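Side-chain contacts in hemoglobin component VII (Tokunagayusurika akamusi, PDB 1X46), which binds heme and probably carries or stores oxygen in the midge larva: residues Pro2-Met7 against Ala87-Leu92; Asn32-Tyr37 against Ser45-Lys50. One frame throughout, in Å; residues are numbered along the deposited sequence.

From the N terminus, the chain runs through an extended leader, residues 2-7, before its first helix, 9-20. Contact 1 lays that leader against helix 85-100 and so closes a long loop of mostly helical chain between them. Contact 2 falls within that loop: helix 26-36 is followed by the short helix 38-41, and the chain after it, residues 45-50, returns to touch residues 32-37. The centres of contact 1 and contact 2 are about 28 Å apart. Contact 1 fastens the leader to the helix carrying His99, the axial heme ligand, whereas contact 2 ties helix 26-36 to the loop between helices 38-41 and 52-55, and both its segments contribute a residue to the heme pocket.

Contact 1 of 2, residues Pro2-Met7 against Ala87-Leu92; sequences PTWVDM and ALKNVL
Leu88 of the helical segment 87-92 meets the rim of the Trp4 indole, its CD2 lying 4.4 Å from Trp4 CH2 and close to the ring plane. A branched aliphatic side chain suits this buried position, since it can meet the indole while also packing on Ala75 and Leu78 of helix 59-78.

Lys89 comes next and crosses over one face of the same ring. Its chain runs extended beyond CG, which brings CE above the six-membered ring, 3.5 Å from Trp4 CZ3. The methylene makes a CH-pi contact, and the ammonium beyond it a cation-pi interaction: Lys89 NZ stands 4.3 Å from the centroid of the Trp4 six-membered ring and 14° off its normal. Lysine thus offers both an apolar stem and a charge to the electron-rich indole. With CG anti to the backbone N (chi1 -173°), Trp4 sends its indole toward the helix, and chi2 of -73° turns a face to Lys89.

The indole is also held by its nitrogen, for Trp4 NE1 donates to Asp6 OD1 at 3.1 Å. The acceptor lies nearly in the indole plane, although the N-H reaches the carboxylate from above its plane. Asp6 may add a weak long-range attraction for Lys89.

Leu92, one turn on from Leu88, brings CD1 to 4.4 Å from Trp4 CZ3, so two leucines border the ring. The irregular leader 2-7 bridges helix 85-100, the proximal F helix of globins, which carries His99, and helix 129-146, the H helix, where Trp4 touches Asn141 and Ser144 and Asn141 ND2 is hydrogen-bonded to Val5 O.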
# COMPACT_ATOMS: atom_id res chain seq x y z
N PRO A 2 2.33 -15.70 -4.92
CA PRO A 2 0.94 -15.70 -5.37
C PRO A 2 0.80 -15.73 -6.88
O PRO A 2 1.72 -15.40 -7.64
CB PRO A 2 0.38 -14.41 -4.78
CG PRO A 2 1.29 -14.21 -3.54
CD PRO A 2 2.62 -14.52 -4.07
N THR A 3 -0.37 -16.20 -7.29
CA THR A 3 -0.77 -16.29 -8.68
C THR A 3 -1.83 -15.23 -8.94
O THR A 3 -2.76 -15.05 -8.14
CB THR A 3 -1.32 -17.72 -8.93
OG1 THR A 3 -0.27 -18.68 -8.70
CG2 THR A 3 -1.72 -17.93 -10.39
N TRP A 4 -1.70 -14.47 -10.02
CA TRP A 4 -2.70 -13.48 -10.38
C TRP A 4 -4.08 -14.12 -10.65
O TRP A 4 -4.18 -15.11 -11.37
CB TRP A 4 -2.23 -12.68 -11.58
CG TRP A 4 -3.08 -11.51 -11.99
CD1 TRP A 4 -4.31 -11.56 -12.60
CD2 TRP A 4 -2.76 -10.11 -11.87
NE1 TRP A 4 -4.76 -10.28 -12.87
CE2 TRP A 4 -3.83 -9.38 -12.42
CE3 TRP A 4 -1.66 -9.41 -11.36
CZ2 TRP A 4 -3.85 -7.96 -12.47
CZ3 TRP A 4 -1.67 -7.99 -11.38
CH2 TRP A 4 -2.76 -7.28 -11.96
N VAL A 5 -5.12 -13.58 -10.02
CA VAL A 5 -6.50 -14.02 -10.20
C VAL A 5 -7.25 -12.72 -10.49
O VAL A 5 -7.37 -11.85 -9.62
CB VAL A 5 -7.06 -14.75 -8.91
CG1 VAL A 5 -8.57 -15.03 -8.99
CG2 VAL A 5 -6.29 -16.04 -8.63
N ASP A 6 -7.73 -12.54 -11.72
CA ASP A 6 -8.43 -11.31 -12.10
C ASP A 6 -9.54 -10.93 -11.11
O ASP A 6 -10.33 -11.78 -10.70
CB ASP A 6 -9.03 -11.42 -13.50
CG ASP A 6 -7.96 -11.47 -14.58
OD1 ASP A 6 -7.23 -10.47 -14.74
OD2 ASP A 6 -7.80 -12.46 -15.33
N MET A 7 -9.57 -9.67 -10.72
CA MET A 7 -10.54 -9.22 -9.74
C MET A 7 -11.88 -9.02 -10.41
O MET A 7 -11.95 -8.66 -11.57
CB MET A 7 -10.12 -7.88 -9.14
CG MET A 7 -9.04 -8.00 -8.09
SD MET A 7 -8.52 -6.38 -7.50
CE MET A 7 -9.92 -5.98 -6.46
N ALA A 87 0.38 -1.16 -18.10
CA ALA A 87 0.84 -0.01 -17.34
C ALA A 87 0.82 -0.27 -15.84
O ALA A 87 1.75 0.11 -15.12
CB ALA A 87 0.03 1.21 -17.68
N LEU A 88 -0.27 -0.89 -15.38
CA LEU A 88 -0.38 -1.21 -13.96
C LEU A 88 0.71 -2.19 -13.55
O LEU A 88 1.39 -1.99 -12.52
CB LEU A 88 -1.76 -1.77 -13.65
CG LEU A 88 -1.97 -2.42 -12.28
CD1 LEU A 88 -1.76 -1.42 -11.15
CD2 LEU A 88 -3.37 -2.98 -12.25
N LYS A 89 0.92 -3.24 -14.33
CA LYS A 89 1.96 -4.19 -13.98
C LYS A 89 3.36 -3.59 -13.99
O LYS A 89 4.23 -3.99 -13.21
CB LYS A 89 1.85 -5.43 -14.84
CG LYS A 89 0.64 -6.23 -14.46
CD LYS A 89 0.73 -7.59 -15.03
CE LYS A 89 -0.35 -8.49 -14.55
NZ LYS A 89 -0.46 -9.70 -15.43
N ASN A 90 3.58 -2.62 -14.87
CA ASN A 90 4.88 -1.98 -14.91
C ASN A 90 5.11 -1.09 -13.68
O ASN A 90 6.23 -1.04 -13.15
CB ASN A 90 5.07 -1.20 -16.22
CG ASN A 90 5.11 -2.14 -17.44
OD1 ASN A 90 5.22 -3.36 -17.30
ND2 ASN A 90 5.01 -1.57 -18.63
N VAL A 91 4.06 -0.43 -13.21
CA VAL A 91 4.15 0.30 -11.94
C VAL A 91 4.52 -0.66 -10.80
O VAL A 91 5.45 -0.41 -10.00
CB VAL A 91 2.87 1.04 -11.62
CG1 VAL A 91 2.86 1.47 -10.16
CG2 VAL A 91 2.75 2.26 -12.51
N LEU A 92 3.82 -1.79 -10.73
CA LEU A 92 4.07 -2.76 -9.66
C LEU A 92 5.46 -3.35 -9.74
O LEU A 92 6.16 -3.46 -8.72
CB LEU A 92 3.02 -3.88 -9.68
CG LEU A 92 1.57 -3.43 -9.48
CD1 LEU A 92 0.58 -4.59 -9.73
CD2 LEU A 92 1.31 -2.70 -8.14

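Contact 2 of 2, residues Asn32-Tyr37 against Ser45-Lys50; sequences NFFKSY and SAFAGK. With HEM (protoporphyrin IX containing Fe), chain B.
The rings of Phe34 and Phe47 meet obliquely, their planes inclined at 58° and their centroids 5.7 Å apart. Phe47 CD2 sits at the edge of the Phe34 ring, near its plane, with Phe34 CE2 3.6 Å away. Over one face of Phe47, towards its rim, lies the methyl group of the preceding residue, Ala46. Phe34 makes a separate edge-to-face pair with Phe44.

In Phe34, CG lies beside the backbone N and opposite the carbonyl carbon (chi1 -74°), which carries the ring across to the other segment, where the two side chains cross at about a right angle. Phenylalanine fits these buried positions because a broad, wholly apolar ring can span the gap between two backbones whose nearest CA atoms, those of Phe34 and Phe47, are 9.7 Å apart.

The last turns of the globin B helix, 26-36, here pack on the CD corner, the connection between helices 38-41 and 52-55. Phe34 also touches Leu52 and Phe61, while Phe47 touches His64 on helix 59-78. The connection reverses direction in a type II beta turn from Phe47 to Lys50, closed by the hydrogen bond from Lys50 N to Phe47 O; Gly49 readily adopts the positive phi (78°) needed there.

Each segment also reaches the heme. The Phe33 ring, paired edge-to-face with Phe112, brings CZ within 3.8 Å of the heme methyl CMC, an apolar contact suited to the porphyrin rim. At the centre of the porphyrin, a water oxygen coordinates the iron, 2.1 Å from heme FE. At the polar margin, Ser45 N donates a rather bent hydrogen bond to heme propionate O2D at 3.2 Å.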
# COMPACT_ATOMS: atom_id res chain seq x y z
N ASN A 32 0.53 5.16 10.94
CA ASN A 32 -0.04 3.88 11.38
C ASN A 32 0.87 2.71 11.03
O ASN A 32 1.06 1.78 11.82
CB ASN A 32 -1.41 3.69 10.78
CG ASN A 32 -2.06 2.43 11.24
OD1 ASN A 32 -2.36 2.27 12.43
ND2 ASN A 32 -2.30 1.52 10.31
N PHE A 33 1.47 2.76 9.85
CA PHE A 33 2.39 1.72 9.42
C PHE A 33 3.58 1.65 10.35
O PHE A 33 3.89 0.56 10.85
CB PHE A 33 2.79 1.97 7.95
CG PHE A 33 3.84 1.01 7.43
CD1 PHE A 33 3.72 -0.36 7.63
CD2 PHE A 33 4.98 1.49 6.76
CE1 PHE A 33 4.70 -1.25 7.15
CE2 PHE A 33 5.97 0.62 6.29
CZ PHE A 33 5.82 -0.76 6.47
N PHE A 34 4.26 2.78 10.61
CA PHE A 34 5.44 2.75 11.45
C PHE A 34 5.09 2.43 12.91
O PHE A 34 5.90 1.80 13.59
CB PHE A 34 6.16 4.10 11.37
CG PHE A 34 6.91 4.33 10.06
CD1 PHE A 34 7.20 3.28 9.18
CD2 PHE A 34 7.35 5.60 9.75
CE1 PHE A 34 7.90 3.53 8.00
CE2 PHE A 34 8.06 5.87 8.60
CZ PHE A 34 8.34 4.85 7.71
N LYS A 35 3.94 2.89 13.40
CA LYS A 35 3.50 2.57 14.77
C LYS A 35 3.31 1.05 14.90
O LYS A 35 3.75 0.46 15.90
CB LYS A 35 2.23 3.34 15.15
CG LYS A 35 1.84 3.22 16.62
CD LYS A 35 2.66 4.17 17.51
CE LYS A 35 2.11 4.18 18.93
NZ LYS A 35 2.91 3.35 19.87
N SER A 36 2.72 0.43 13.88
CA SER A 36 2.45 -0.99 13.91
C SER A 36 3.71 -1.82 13.65
O SER A 36 3.83 -2.96 14.13
CB SER A 36 1.43 -1.35 12.86
OG SER A 36 0.19 -0.75 13.17
N TYR A 37 4.64 -1.26 12.88
CA TYR A 37 5.89 -1.92 12.48
C TYR A 37 7.11 -1.02 12.66
O TYR A 37 7.71 -0.56 11.68
CB TYR A 37 5.79 -2.46 11.02
CG TYR A 37 4.71 -3.50 10.97
CD1 TYR A 37 4.96 -4.81 11.42
CD2 TYR A 37 3.42 -3.17 10.58
CE1 TYR A 37 3.93 -5.76 11.44
CE2 TYR A 37 2.41 -4.10 10.59
CZ TYR A 37 2.67 -5.41 11.01
OH TYR A 37 1.65 -6.33 11.03
N SER A 45 16.21 6.13 5.64
CA SER A 45 17.28 7.08 5.91
C SER A 45 16.80 8.32 6.68
O SER A 45 17.50 8.81 7.57
CB SER A 45 17.99 7.52 4.63
OG SER A 45 18.52 6.40 3.96
N ALA A 46 15.60 8.80 6.35
CA ALA A 46 15.09 10.00 6.99
C ALA A 46 14.47 9.72 8.37
O ALA A 46 14.28 10.65 9.13
CB ALA A 46 14.06 10.72 6.10
N PHE A 47 14.13 8.47 8.64
CA PHE A 47 13.34 8.14 9.85
C PHE A 47 13.99 7.22 10.87
O PHE A 47 13.54 7.18 12.02
CB PHE A 47 11.97 7.58 9.44
CG PHE A 47 11.29 8.40 8.36
CD1 PHE A 47 11.14 9.79 8.50
CD2 PHE A 47 10.83 7.77 7.23
CE1 PHE A 47 10.51 10.55 7.49
CE2 PHE A 47 10.22 8.51 6.20
CZ PHE A 47 10.08 9.90 6.34
N ALA A 48 15.02 6.48 10.46
CA ALA A 48 15.63 5.50 11.37
C ALA A 48 16.14 6.21 12.60
O ALA A 48 16.81 7.25 12.50
CB ALA A 48 16.75 4.75 10.68
N GLY A 49 15.80 5.66 13.76
CA GLY A 49 16.27 6.18 15.03
C GLY A 49 15.57 7.42 15.53
O GLY A 49 15.86 7.88 16.64
N LYS A 50 14.63 7.96 14.75
CA LYS A 50 13.94 9.16 15.16
C LYS A 50 12.67 8.76 15.90
O LYS A 50 12.11 7.69 15.67
CB LYS A 50 13.60 10.04 13.95
CG LYS A 50 14.83 10.40 13.09
CD LYS A 50 14.68 11.74 12.37
CE LYS A 50 15.90 12.04 11.46
NZ LYS A 50 17.13 12.40 12.20
CHA HEM B . 11.05 4.31 -0.73
CHB HEM B . 6.62 3.31 -2.41
CHC HEM B . 6.24 -0.29 0.81
CHD HEM B . 10.65 0.70 2.51
C1A HEM B . 9.87 4.38 -1.40
C2A HEM B . 9.54 5.39 -2.39
C3A HEM B . 8.32 5.10 -2.83
C4A HEM B . 7.85 3.90 -2.21
CMA HEM B . 7.54 5.89 -3.90
CAA HEM B . 10.42 6.63 -2.74
CBA HEM B . 11.63 6.37 -3.67
CGA HEM B . 11.15 5.95 -5.05
O1A HEM B . 11.52 4.86 -5.50
O2A HEM B . 10.39 6.73 -5.70
C1B HEM B . 6.10 2.28 -1.66
C2B HEM B . 4.78 1.70 -1.78
C3B HEM B . 4.68 0.69 -0.88
C4B HEM B . 5.96 0.62 -0.19
CMB HEM B . 3.70 2.20 -2.77
CAB HEM B . 3.52 -0.27 -0.53
CBB HEM B . 2.38 -0.36 -1.22
C1C HEM B . 7.38 -0.35 1.56
C2C HEM B . 7.68 -1.28 2.64
C3C HEM B . 8.88 -0.99 3.13
C4C HEM B . 9.42 0.11 2.36
CMC HEM B . 6.73 -2.42 3.12
CAC HEM B . 9.63 -1.70 4.29
C1D HEM B . 11.16 1.71 1.76
C2D HEM B . 12.47 2.28 1.96
C3D HEM B . 12.60 3.38 0.95
C4D HEM B . 11.33 3.41 0.27
CMD HEM B . 13.52 1.82 3.00
CAD HEM B . 13.83 4.31 0.76
CBD HEM B . 13.81 5.45 1.77
CGD HEM B . 15.08 6.27 1.66
O1D HEM B . 15.74 6.24 0.60
O2D HEM B . 15.44 6.95 2.65
NA HEM B . 8.83 3.49 -1.33
NB HEM B . 6.79 1.61 -0.65
NC HEM B . 8.47 0.48 1.40
ND HEM B . 10.50 2.39 0.73
FE HEM B . 8.65 1.99 0.03
O HOH W 1 7.85 3.21 1.51